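Local coordinates for protein putative non-ribosomal peptide synthetase (Actinomadura parvosata subsp. kistnae, PDB 6M7L) that belongs to the condensation-domain family of non-ribosomal peptide synthetases and is probably a non-condensing X-domain that recruits cytochrome P450 oxygenases, at residues A[42-56]-A[394-407]. Sequence-based numbering, arbitrary orientation.
Sequences EGLHVRVALRLRGRL and LRTSPVPMPEEAME
Arg-47 reaches from strand 45-53 to the loop that follows strand 395-399. Its CB carries CG in the cramped spot between backbone N and carbonyl carbon (chi1 72°). CG meets Met-401 CE at 3.6 Å. Further bends at chi2 and chi3 turn the guanidinium toward the loop. NE lies 3.5 Å from Glu-404 CG, and CZ is packed between Met-401 CB and Glu-404 CG, which cover opposite faces of the group. At the edge, NH1 and NH2 both donate to Pro-402 O, at 3.1 and 2.9 Å. This carbonyl oxygen lies nearly in the guanidinium plane, so end-on grip and packed faces fix the group's rotation. The Glu-404 carboxylate stays beyond salt-bridge distance, but probably favours the positive charge. A leucine here would probably leave Pro-402 O without either of its Arg-47 donors, and the loop less firmly tied to the strand.

From Leu-50 to Arg-53, segment 42-56 pairs antiparallel with 395-399. Arg-51 N donates to Ser-397 O (2.7 Å), and Arg-53 and Arg-395 exchange two backbone bonds. At the other end of the pairing, Ala-49 CB rests on Val-399 CB at 3.6 Å. Past Gly-54, Leu-394 CD1 meets Leu-56 CD1. Arg-51 and Arg-53 direct their charged ends to Glu-141, and Arg-51 also to Glu-107.

Strand 395-399 comes between 374-380 and 410-418 of the other sheet, yet joins 45-53 as an outermost strand within this chain. This crossing between lobes is consistent with the latch of condensation-domain folds. Strand 141-149 flanks 45-53 opposite it. Helix 110-119 packs on Arg-47, Val-399 and Met-401; helix 155-172 on Val-46, Val-48 and Leu-50.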
loop_
_atom_site.group_PDB
_atom_site.type_symbol
_atom_site.label_atom_id
_atom_site.label_comp_id
_atom_site.label_asym_id
_atom_site.label_seq_id
_atom_site.Cartn_x
_atom_site.Cartn_y
_atom_site.Cartn_z
ATOM N N GLU A 42 6.198 30.020 6.981
ATOM C CA GLU A 42 5.766 28.691 7.387
ATOM C C GLU A 42 6.927 27.712 7.287
ATOM O O GLU A 42 7.668 27.707 6.298
ATOM C CB GLU A 42 4.597 28.219 6.522
ATOM C CG GLU A 42 3.331 29.042 6.695
ATOM C CD GLU A 42 2.782 28.975 8.105
ATOM O OE1 GLU A 42 2.464 27.859 8.567
ATOM O OE2 GLU A 42 2.679 30.038 8.756
ATOM N N GLY A 43 7.094 26.899 8.326
ATOM C CA GLY A 43 8.168 25.924 8.314
ATOM C C GLY A 43 8.011 24.949 7.162
ATOM O O GLY A 43 6.901 24.533 6.818
ATOM N N LEU A 44 9.137 24.604 6.543
ATOM C CA LEU A 44 9.154 23.600 5.482
ATOM C C LEU A 44 9.120 22.234 6.151
ATOM O O LEU A 44 10.152 21.639 6.468
ATOM C CB LEU A 44 10.377 23.772 4.595
ATOM C CG LEU A 44 10.349 24.992 3.675
ATOM C CD1 LEU A 44 11.673 25.157 2.938
ATOM C CD2 LEU A 44 9.194 24.867 2.693
ATOM N N HIS A 45 7.905 21.741 6.382
ATOM C CA HIS A 45 7.679 20.509 7.116
ATOM C C HIS A 45 6.795 19.569 6.308
ATOM O O HIS A 45 6.002 19.996 5.463
ATOM C CB HIS A 45 7.006 20.771 8.472
ATOM C CG HIS A 45 7.674 21.826 9.297
ATOM N ND1 HIS A 45 6.974 22.662 10.139
ATOM C CD2 HIS A 45 8.976 22.171 9.422
ATOM C CE1 HIS A 45 7.815 23.482 10.742
ATOM N NE2 HIS A 45 9.037 23.207 10.324
ATOM N N VAL A 46 6.939 18.284 6.579
ATOM C CA VAL A 46 5.930 17.299 6.221
ATOM C C VAL A 46 5.103 17.029 7.468
ATOM O O VAL A 46 5.597 17.130 8.598
ATOM C CB VAL A 46 6.550 16.000 5.665
ATOM C CG1 VAL A 46 7.153 16.240 4.286
ATOM C CG2 VAL A 46 7.590 15.461 6.626
ATOM N N ARG A 47 3.829 16.704 7.275
ATOM C CA ARG A 47 2.973 16.501 8.435
ATOM C C ARG A 47 1.786 15.626 8.060
ATOM O O ARG A 47 1.341 15.609 6.909
ATOM C CB ARG A 47 2.497 17.833 9.032
ATOM C CG ARG A 47 1.465 18.582 8.204
ATOM C CD ARG A 47 2.117 19.275 6.995
ATOM N NE ARG A 47 1.496 18.841 5.749
ATOM C CZ ARG A 47 0.467 19.455 5.180
ATOM N NH1 ARG A 47 -0.054 18.967 4.063
ATOM N NH2 ARG A 47 -0.041 20.554 5.732
ATOM N N VAL A 48 1.289 14.893 9.052
ATOM C CA VAL A 48 0.162 13.984 8.881
ATOM C C VAL A 48 -0.721 14.081 10.116
ATOM O O VAL A 48 -0.226 14.051 11.247
ATOM C CB VAL A 48 0.628 12.531 8.654
ATOM C CG1 VAL A 48 1.634 12.112 9.723
ATOM C CG2 VAL A 48 -0.561 11.586 8.628
ATOM N N ALA A 49 -2.024 14.217 9.902
ATOM C CA ALA A 49 -3.003 14.224 10.977
ATOM C C ALA A 49 -3.843 12.959 10.882
ATOM O O ALA A 49 -4.406 12.661 9.824
ATOM C CB ALA A 49 -3.885 15.472 10.913
ATOM N N LEU A 50 -3.915 12.213 11.980
ATOM C CA LEU A 50 -4.602 10.929 12.023
ATOM C C LEU A 50 -5.762 11.008 13.002
ATOM O O LEU A 50 -5.563 11.320 14.180
ATOM C CB LEU A 50 -3.647 9.807 12.440
ATOM C CG LEU A 50 -2.507 9.426 11.496
ATOM C CD1 LEU A 50 -1.691 8.300 12.105
ATOM C CD2 LEU A 50 -3.045 9.024 10.137
ATOM N N ARG A 51 -6.966 10.716 12.521
ATOM C CA ARG A 51 -8.106 10.551 13.412
ATOM C C ARG A 51 -8.081 9.141 13.988
ATOM O O ARG A 51 -8.021 8.158 13.244
ATOM C CB ARG A 51 -9.417 10.810 12.674
ATOM C CG ARG A 51 -10.643 10.686 13.559
ATOM C CD ARG A 51 -11.823 11.460 12.997
ATOM N NE ARG A 51 -12.222 12.540 13.894
ATOM C CZ ARG A 51 -11.996 13.828 13.663
ATOM N NH1 ARG A 51 -11.386 14.210 12.550
ATOM N NH2 ARG A 51 -12.392 14.735 14.542
ATOM N N LEU A 52 -8.101 9.047 15.314
ATOM C CA LEU A 52 -7.982 7.776 16.024
ATOM C C LEU A 52 -9.217 7.599 16.901
ATOM O O LEU A 52 -9.284 8.144 18.006
ATOM C CB LEU A 52 -6.706 7.735 16.861
ATOM C CG LEU A 52 -5.389 8.025 16.140
ATOM C CD1 LEU A 52 -4.255 8.142 17.147
ATOM C CD2 LEU A 52 -5.085 6.946 15.115
ATOM N N ARG A 53 -10.189 6.834 16.415
ATOM C CA ARG A 53 -11.388 6.537 17.188
ATOM C C ARG A 53 -11.181 5.245 17.968
ATOM O O ARG A 53 -10.829 4.211 17.390
ATOM C CB ARG A 53 -12.607 6.426 16.272
ATOM C CG ARG A 53 -12.672 7.508 15.204
ATOM C CD ARG A 53 -14.021 7.513 14.503
ATOM N NE ARG A 53 -14.942 8.481 15.095
ATOM C CZ ARG A 53 -16.263 8.342 15.108
ATOM N NH1 ARG A 53 -16.822 7.263 14.575
ATOM N NH2 ARG A 53 -17.027 9.274 15.666
ATOM N N GLY A 54 -11.387 5.314 19.279
ATOM C CA GLY A 54 -11.197 4.190 20.169
ATOM C C GLY A 54 -10.382 4.575 21.384
ATOM O O GLY A 54 -9.904 5.700 21.522
ATOM N N ARG A 55 -10.223 3.605 22.283
ATOM C CA ARG A 55 -9.447 3.819 23.501
ATOM C C ARG A 55 -7.962 3.839 23.165
ATOM O O ARG A 55 -7.368 2.796 22.872
ATOM C CB ARG A 55 -9.759 2.739 24.532
ATOM C CG ARG A 55 -10.931 3.079 25.440
ATOM C CD ARG A 55 -10.804 2.401 26.796
ATOM N NE ARG A 55 -11.626 1.199 26.898
ATOM C CZ ARG A 55 -11.786 0.501 28.018
ATOM N NH1 ARG A 55 -11.176 0.885 29.132
ATOM N NH2 ARG A 55 -12.553 -0.580 28.026
ATOM N N LEU A 56 -7.360 5.023 23.211
ATOM C CA LEU A 56 -5.943 5.187 22.914
ATOM C C LEU A 56 -5.122 5.035 24.186
ATOM O O LEU A 56 -5.414 5.672 25.203
ATOM C CB LEU A 56 -5.679 6.552 22.281
ATOM C CG LEU A 56 -4.217 7.009 22.301
ATOM C CD1 LEU A 56 -3.402 6.302 21.229
ATOM C CD2 LEU A 56 -4.123 8.520 22.159
ATOM N N LEU A 394 -7.277 0.834 17.017
ATOM C CA LEU A 394 -7.913 2.129 16.823
ATOM C C LEU A 394 -8.393 2.260 15.386
ATOM O O LEU A 394 -7.690 1.877 14.447
ATOM C CB LEU A 394 -6.946 3.278 17.152
ATOM C CG LEU A 394 -6.435 3.364 18.591
ATOM C CD1 LEU A 394 -5.237 4.297 18.678
ATOM C CD2 LEU A 394 -7.543 3.824 19.527
ATOM N N ARG A 395 -9.598 2.802 15.225
ATOM C CA ARG A 395 -10.118 3.139 13.904
ATOM C C ARG A 395 -9.352 4.347 13.374
ATOM O O ARG A 395 -9.515 5.464 13.876
ATOM C CB ARG A 395 -11.617 3.416 13.996
ATOM C CG ARG A 395 -12.298 3.734 12.676
ATOM C CD ARG A 395 -13.813 3.726 12.842
ATOM N NE ARG A 395 -14.329 2.382 13.094
ATOM C CZ ARG A 395 -15.592 2.107 13.410
ATOM N NH1 ARG A 395 -16.480 3.087 13.525
ATOM N NH2 ARG A 395 -15.970 0.853 13.617
ATOM N N THR A 396 -8.510 4.124 12.368
ATOM C CA THR A 396 -7.575 5.128 11.877
ATOM C C THR A 396 -8.047 5.678 10.538
ATOM O O THR A 396 -8.404 4.911 9.640
ATOM C CB THR A 396 -6.172 4.535 11.726
ATOM O OG1 THR A 396 -5.797 3.864 12.937
ATOM C CG2 THR A 396 -5.158 5.630 11.421
ATOM N N SER A 397 -8.035 7.006 10.404
ATOM C CA SER A 397 -8.388 7.659 9.150
ATOM C C SER A 397 -7.673 9.000 9.064
ATOM O O SER A 397 -7.498 9.668 10.097
ATOM C CB SER A 397 -9.901 7.862 9.018
ATOM O OG SER A 397 -10.403 8.682 10.060
ATOM N N PRO A 398 -7.253 9.419 7.872
ATOM C CA PRO A 398 -6.474 10.657 7.756
ATOM C C PRO A 398 -7.342 11.903 7.856
ATOM O O PRO A 398 -8.472 11.944 7.365
ATOM C CB PRO A 398 -5.837 10.538 6.367
ATOM C CG PRO A 398 -6.797 9.703 5.597
ATOM C CD PRO A 398 -7.386 8.723 6.579
ATOM N N VAL A 399 -6.791 12.924 8.499
ATOM C CA VAL A 399 -7.437 14.227 8.631
ATOM C C VAL A 399 -6.798 15.169 7.617
ATOM O O VAL A 399 -5.567 15.329 7.630
ATOM C CB VAL A 399 -7.296 14.783 10.056
ATOM C CG1 VAL A 399 -7.850 16.204 10.137
ATOM C CG2 VAL A 399 -7.988 13.865 11.054
ATOM N N PRO A 400 -7.572 15.798 6.732
ATOM C CA PRO A 400 -6.971 16.680 5.728
ATOM C C PRO A 400 -6.332 17.898 6.372
ATOM O O PRO A 400 -6.823 18.429 7.370
ATOM C CB PRO A 400 -8.160 17.069 4.843
ATOM C CG PRO A 400 -9.345 16.933 5.738
ATOM C CD PRO A 400 -9.037 15.749 6.612
ATOM N N MET A 401 -5.219 18.326 5.792
ATOM C CA MET A 401 -4.495 19.527 6.165
ATOM C C MET A 401 -4.456 20.473 4.975
ATOM O O MET A 401 -4.642 20.047 3.828
ATOM C CB MET A 401 -3.060 19.188 6.600
ATOM C CG MET A 401 -2.952 18.229 7.772
ATOM S SD MET A 401 -2.951 19.061 9.369
ATOM C CE MET A 401 -1.625 20.241 9.126
ATOM N N PRO A 402 -4.226 21.765 5.202
ATOM C CA PRO A 402 -4.005 22.678 4.075
ATOM C C PRO A 402 -2.775 22.269 3.279
ATOM O O PRO A 402 -1.964 21.443 3.706
ATOM C CB PRO A 402 -3.819 24.042 4.749
ATOM C CG PRO A 402 -4.534 23.914 6.051
ATOM C CD PRO A 402 -4.323 22.488 6.483
ATOM N N GLU A 403 -2.648 22.859 2.091
ATOM C CA GLU A 403 -1.531 22.539 1.212
ATOM C C GLU A 403 -0.204 22.785 1.918
ATOM O O GLU A 403 -0.068 23.718 2.714
ATOM C CB GLU A 403 -1.607 23.373 -0.069
ATOM C CG GLU A 403 -2.790 23.047 -0.967
ATOM C CD GLU A 403 -2.640 21.717 -1.683
ATOM O OE1 GLU A 403 -3.641 21.234 -2.251
ATOM O OE2 GLU A 403 -1.522 21.156 -1.683
ATOM N N GLU A 404 0.774 21.928 1.628
ATOM C CA GLU A 404 2.080 22.031 2.262
ATOM C C GLU A 404 2.738 23.368 1.940
ATOM O O GLU A 404 2.525 23.954 0.876
ATOM C CB GLU A 404 2.986 20.889 1.804
ATOM C CG GLU A 404 2.748 19.574 2.519
ATOM C CD GLU A 404 3.417 18.407 1.825
ATOM O OE1 GLU A 404 3.676 18.510 0.606
ATOM O OE2 GLU A 404 3.685 17.387 2.496
ATOM N N ALA A 405 3.540 23.852 2.886
ATOM C CA ALA A 405 4.357 25.028 2.634
ATOM C C ALA A 405 5.346 24.731 1.517
ATOM O O ALA A 405 5.968 23.665 1.489
ATOM C CB ALA A 405 5.093 25.448 3.907
ATOM N N MET A 406 5.481 25.669 0.584
ATOM C CA MET A 406 6.361 25.473 -0.557
ATOM C C MET A 406 7.036 26.786 -0.914
ATOM O O MET A 406 6.557 27.870 -0.574
ATOM C CB MET A 406 5.602 24.922 -1.772
ATOM C CG MET A 406 4.612 25.895 -2.390
ATOM S SD MET A 406 3.866 25.218 -3.882
ATOM C CE MET A 406 3.015 26.649 -4.530
ATOM N N GLU A 407 8.171 26.670 -1.604
ATOM C CA GLU A 407 8.868 27.831 -2.139
ATOM C C GLU A 407 8.457 28.154 -3.564
ATOM O O GLU A 407 8.712 29.269 -4.033
ATOM C CB GLU A 407 10.382 27.608 -2.105
ATOM C CG GLU A 407 10.935 27.225 -0.753
ATOM C CD GLU A 407 12.437 27.062 -0.784
ATOM O OE1 GLU A 407 13.145 28.085 -0.908
ATOM O OE2 GLU A 407 12.910 25.908 -0.705
#